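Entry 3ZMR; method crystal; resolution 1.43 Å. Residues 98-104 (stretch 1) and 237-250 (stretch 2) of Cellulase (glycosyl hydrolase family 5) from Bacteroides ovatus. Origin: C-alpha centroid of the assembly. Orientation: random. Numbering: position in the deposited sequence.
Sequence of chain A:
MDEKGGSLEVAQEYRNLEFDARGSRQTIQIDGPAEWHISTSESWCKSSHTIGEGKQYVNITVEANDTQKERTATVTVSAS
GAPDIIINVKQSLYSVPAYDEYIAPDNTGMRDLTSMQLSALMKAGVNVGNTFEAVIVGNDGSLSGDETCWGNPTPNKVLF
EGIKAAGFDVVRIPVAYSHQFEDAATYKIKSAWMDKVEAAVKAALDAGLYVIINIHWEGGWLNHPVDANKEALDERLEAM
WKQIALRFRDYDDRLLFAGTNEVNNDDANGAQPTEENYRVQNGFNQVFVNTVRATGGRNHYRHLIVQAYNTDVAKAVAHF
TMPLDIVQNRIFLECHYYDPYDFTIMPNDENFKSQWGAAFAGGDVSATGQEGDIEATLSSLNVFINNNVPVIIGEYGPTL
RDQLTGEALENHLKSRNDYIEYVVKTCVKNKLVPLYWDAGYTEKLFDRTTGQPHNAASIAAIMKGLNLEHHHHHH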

# COMPACT_ATOMS: atom_id res chain seq x y z
N ALA A 98 9.45 10.80 18.04
CA ALA A 98 9.23 10.70 19.47
C ALA A 98 7.81 11.14 19.81
O ALA A 98 7.49 12.33 19.61
CB ALA A 98 10.25 11.53 20.23
N TYR A 99 6.98 10.21 20.29
CA TYR A 99 5.60 10.55 20.77
C TYR A 99 5.48 10.40 22.27
O TYR A 99 5.94 9.42 22.85
CB TYR A 99 4.49 9.68 20.16
CG TYR A 99 4.17 9.86 18.69
CD1 TYR A 99 4.58 10.95 17.98
CD2 TYR A 99 3.45 8.87 18.02
CE1 TYR A 99 4.27 11.09 16.64
CE2 TYR A 99 3.13 8.99 16.69
CZ TYR A 99 3.56 10.08 15.99
OH TYR A 99 3.23 10.24 14.65
N ASP A 100 4.82 11.37 22.90
CA ASP A 100 4.61 11.28 24.36
C ASP A 100 3.83 10.01 24.78
O ASP A 100 4.02 9.48 25.86
CB ASP A 100 3.86 12.51 24.86
CG ASP A 100 4.68 13.79 24.79
OD1 ASP A 100 5.91 13.73 24.54
OD2 ASP A 100 4.08 14.87 24.98
N GLU A 101 2.99 9.53 23.87
CA GLU A 101 2.11 8.41 24.10
C GLU A 101 2.80 7.05 23.89
O GLU A 101 2.19 5.99 24.14
CB GLU A 101 0.89 8.49 23.15
CG GLU A 101 0.02 9.72 23.31
CD GLU A 101 0.45 10.94 22.53
OE1 GLU A 101 1.56 11.00 21.96
OE2 GLU A 101 -0.38 11.88 22.48
N TYR A 102 4.05 7.07 23.42
CA TYR A 102 4.82 5.84 23.19
C TYR A 102 4.82 4.92 24.40
O TYR A 102 5.00 5.36 25.55
CB TYR A 102 6.25 6.19 22.84
CG TYR A 102 7.19 5.03 22.65
CD1 TYR A 102 7.29 4.34 21.44
CD2 TYR A 102 8.02 4.64 23.69
CE1 TYR A 102 8.22 3.31 21.28
CE2 TYR A 102 8.93 3.62 23.55
CZ TYR A 102 9.01 2.94 22.36
OH TYR A 102 9.95 1.95 22.23
N ILE A 103 4.69 3.63 24.14
CA ILE A 103 4.94 2.63 25.15
C ILE A 103 5.91 1.60 24.56
O ILE A 103 6.03 1.45 23.35
CB ILE A 103 3.65 1.95 25.68
CG1 ILE A 103 2.98 1.11 24.61
CG2 ILE A 103 2.70 2.99 26.30
CD1 ILE A 103 1.71 0.38 25.09
N ALA A 104 6.59 0.88 25.44
CA ALA A 104 7.63 -0.03 25.02
C ALA A 104 7.08 -1.10 24.07
O ALA A 104 5.90 -1.48 24.16
CB ALA A 104 8.24 -0.70 26.21
N LEU A 237 -1.99 13.07 7.37
CA LEU A 237 -1.91 11.61 7.37
C LEU A 237 -1.36 11.12 8.72
O LEU A 237 -1.90 10.17 9.33
CB LEU A 237 -1.07 11.18 6.19
CG LEU A 237 -1.08 9.65 5.96
CD1 LEU A 237 -2.44 9.10 5.60
CD2 LEU A 237 -0.04 9.31 4.89
N GLU A 238 -0.33 11.79 9.22
CA GLU A 238 0.21 11.47 10.54
C GLU A 238 -0.82 11.66 11.65
O GLU A 238 -0.98 10.82 12.54
CB GLU A 238 1.47 12.33 10.84
CG GLU A 238 2.00 12.09 12.25
CD GLU A 238 3.25 12.89 12.60
OE1 GLU A 238 3.50 13.93 11.98
OE2 GLU A 238 3.99 12.44 13.50
N ALA A 239 -1.51 12.81 11.63
CA ALA A 239 -2.45 13.13 12.71
C ALA A 239 -3.56 12.10 12.78
O ALA A 239 -3.99 11.70 13.86
CB ALA A 239 -3.03 14.52 12.53
N MET A 240 -4.01 11.65 11.61
CA MET A 240 -5.08 10.67 11.53
C MET A 240 -4.58 9.31 11.97
O MET A 240 -5.18 8.65 12.85
CB MET A 240 -5.67 10.64 10.11
CG MET A 240 -6.38 11.95 9.73
SD MET A 240 -7.03 11.89 8.05
CE MET A 240 -8.43 10.81 8.28
N TRP A 241 -3.45 8.87 11.40
CA TRP A 241 -2.92 7.55 11.77
C TRP A 241 -2.47 7.44 13.23
O TRP A 241 -2.55 6.36 13.83
CB TRP A 241 -1.79 7.07 10.84
CG TRP A 241 -2.36 6.26 9.71
CD1 TRP A 241 -2.42 6.62 8.38
CD2 TRP A 241 -3.00 4.99 9.81
NE1 TRP A 241 -3.09 5.66 7.66
CE2 TRP A 241 -3.47 4.65 8.51
CE3 TRP A 241 -3.28 4.13 10.87
CZ2 TRP A 241 -4.16 3.46 8.25
CZ3 TRP A 241 -3.94 2.94 10.60
CH2 TRP A 241 -4.39 2.63 9.31
N LYS A 242 -2.03 8.55 13.82
CA LYS A 242 -1.66 8.51 15.23
C LYS A 242 -2.87 8.08 16.09
O LYS A 242 -2.79 7.24 17.00
CB LYS A 242 -1.07 9.83 15.69
CG LYS A 242 -0.60 9.79 17.13
CD LYS A 242 0.10 11.11 17.51
CE LYS A 242 0.52 11.04 18.96
NZ LYS A 242 1.11 12.31 19.46
N GLN A 243 -4.03 8.68 15.78
CA GLN A 243 -5.25 8.35 16.49
C GLN A 243 -5.69 6.91 16.31
O GLN A 243 -6.07 6.20 17.25
CB GLN A 243 -6.39 9.25 16.06
CG GLN A 243 -6.17 10.70 16.48
CD GLN A 243 -7.19 11.59 15.83
OE1 GLN A 243 -8.33 11.72 16.31
NE2 GLN A 243 -6.80 12.20 14.74
N ILE A 244 -5.68 6.49 15.05
CA ILE A 244 -6.13 5.13 14.73
C ILE A 244 -5.18 4.08 15.35
O ILE A 244 -5.61 3.10 16.00
CB ILE A 244 -6.21 4.92 13.22
CG1 ILE A 244 -7.19 5.92 12.56
CG2 ILE A 244 -6.58 3.47 12.89
CD1 ILE A 244 -6.89 6.14 11.10
N ALA A 245 -3.87 4.33 15.19
CA ALA A 245 -2.86 3.43 15.77
C ALA A 245 -3.00 3.33 17.27
O ALA A 245 -2.91 2.24 17.84
CB ALA A 245 -1.47 3.91 15.38
N LEU A 246 -3.22 4.46 17.94
CA LEU A 246 -3.39 4.42 19.41
C LEU A 246 -4.65 3.67 19.81
O LEU A 246 -4.64 2.91 20.79
CB LEU A 246 -3.37 5.83 20.01
CG LEU A 246 -1.97 6.51 20.05
CD1 LEU A 246 -2.07 7.97 20.46
CD2 LEU A 246 -1.02 5.75 20.97
N ARG A 247 -5.73 3.87 19.07
CA ARG A 247 -6.98 3.16 19.43
C ARG A 247 -6.80 1.63 19.33
O ARG A 247 -7.31 0.88 20.16
CB ARG A 247 -8.16 3.62 18.57
CG ARG A 247 -9.43 2.78 18.73
CD ARG A 247 -10.02 2.87 20.11
NE ARG A 247 -10.72 4.12 20.34
CZ ARG A 247 -12.06 4.26 20.44
NH1 ARG A 247 -12.87 3.24 20.28
NH2 ARG A 247 -12.57 5.47 20.68
N PHE A 248 -6.09 1.19 18.27
CA PHE A 248 -5.97 -0.22 17.96
C PHE A 248 -4.65 -0.89 18.41
O PHE A 248 -4.36 -2.04 18.06
CB PHE A 248 -6.22 -0.44 16.46
CG PHE A 248 -7.65 -0.25 16.05
CD1 PHE A 248 -8.58 -1.26 16.25
CD2 PHE A 248 -8.07 0.93 15.44
CE1 PHE A 248 -9.88 -1.08 15.90
CE2 PHE A 248 -9.38 1.13 15.09
CZ PHE A 248 -10.29 0.12 15.29
N ARG A 249 -3.88 -0.18 19.23
CA ARG A 249 -2.52 -0.60 19.57
C ARG A 249 -2.45 -1.97 20.25
O ARG A 249 -1.47 -2.69 20.07
CB ARG A 249 -1.88 0.47 20.50
CG ARG A 249 -0.42 0.16 20.85
CD ARG A 249 0.32 1.35 21.41
NE ARG A 249 -0.36 1.95 22.56
CZ ARG A 249 0.05 3.05 23.19
NH1 ARG A 249 1.12 3.74 22.78
NH2 ARG A 249 -0.66 3.48 24.22
N ASP A 250 -3.46 -2.31 21.07
CA ASP A 250 -3.40 -3.56 21.86
C ASP A 250 -3.95 -4.79 21.16
O ASP A 250 -3.99 -5.85 21.76
CB ASP A 250 -4.04 -3.38 23.23
CG ASP A 250 -3.32 -2.35 24.10
OD1 ASP A 250 -2.12 -2.04 23.86
OD2 ASP A 250 -3.95 -1.86 25.06
O HOH W 1 0.12 5.77 25.87

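How do the two backbones lie against each other? Stretch 2 is mostly helix, its turns held by i to i+4 hydrogen bonds such as Lys242 N to Glu238 O and Leu246 N to Lys242 O, while stretch 1 has no regular helix or strand. Stretch 1 instead folds into a type I beta turn from Tyr99 to Tyr102, closed by a hydrogen bond of 3.1 Å from Tyr102 N to Tyr99 O. The chains keep their distance: even the pair Glu101 CA and Leu246 CA is 8.3 Å apart, so side chains must span the gap. Tyr99, Glu101 and Ile103, alternate residues, point their CA-to-CB bonds toward the helix stretch, whereas that of Tyr102 points away. Advancing along stretch 1 from Tyr99 to Ile103, the nearest neighbours by CA move from Lys242 through Leu246 to Arg249, so both chains run in the same general sense.

Which charged and polar groups tie the stretches together? Glu101 OE1 accepts a hydrogen bond from Lys242 NZ at 2.9 Å, and the opposite charges make this a salt bridge. Lys242 reaches it with all four chi angles in t, a fully extended chain. Tyr99 OH donates to Glu238 OE2 at 2.6 Å, a short bond between a phenol and a carboxylate. Glu238 starts out sideways, but its end comes nearer and meets the tyrosine at the ring edge. Arg249 NH1 donates to the backbone carbonyl Glu101 O at 2.8 Å, and the N-H...O angle of 171° is nearly linear. Water 1 reinforces the link: it donates to Glu101 O at 2.7 Å and accepts from Arg249 NH2 at 2.9 Å, so the carbonyl is reached both directly and through solvent.

What does the Tyr99 ring offer besides its hydroxyl? One face is covered by the end of Lys242. Lys242 CE lies 3.9 Å from the Tyr99 ring centroid, a CH-pi contact, and Lys242 NZ lies 4.2 Å from the same centroid, 20° off the ring normal, a cation-pi contact. The ammonium group thus meets both the pi electrons of Tyr99 and the carboxylate of Glu101.

Where do apolar groups pack? Glu101 CG touches Leu246 CD1 at 3.9 Å, an apolar contact made by the aliphatic part of an acidic side chain. The flat guanidinium of Arg249 leaves a face free for packing, and Ile103 CD1 lies over it, 3.6 Å from Arg249 NE.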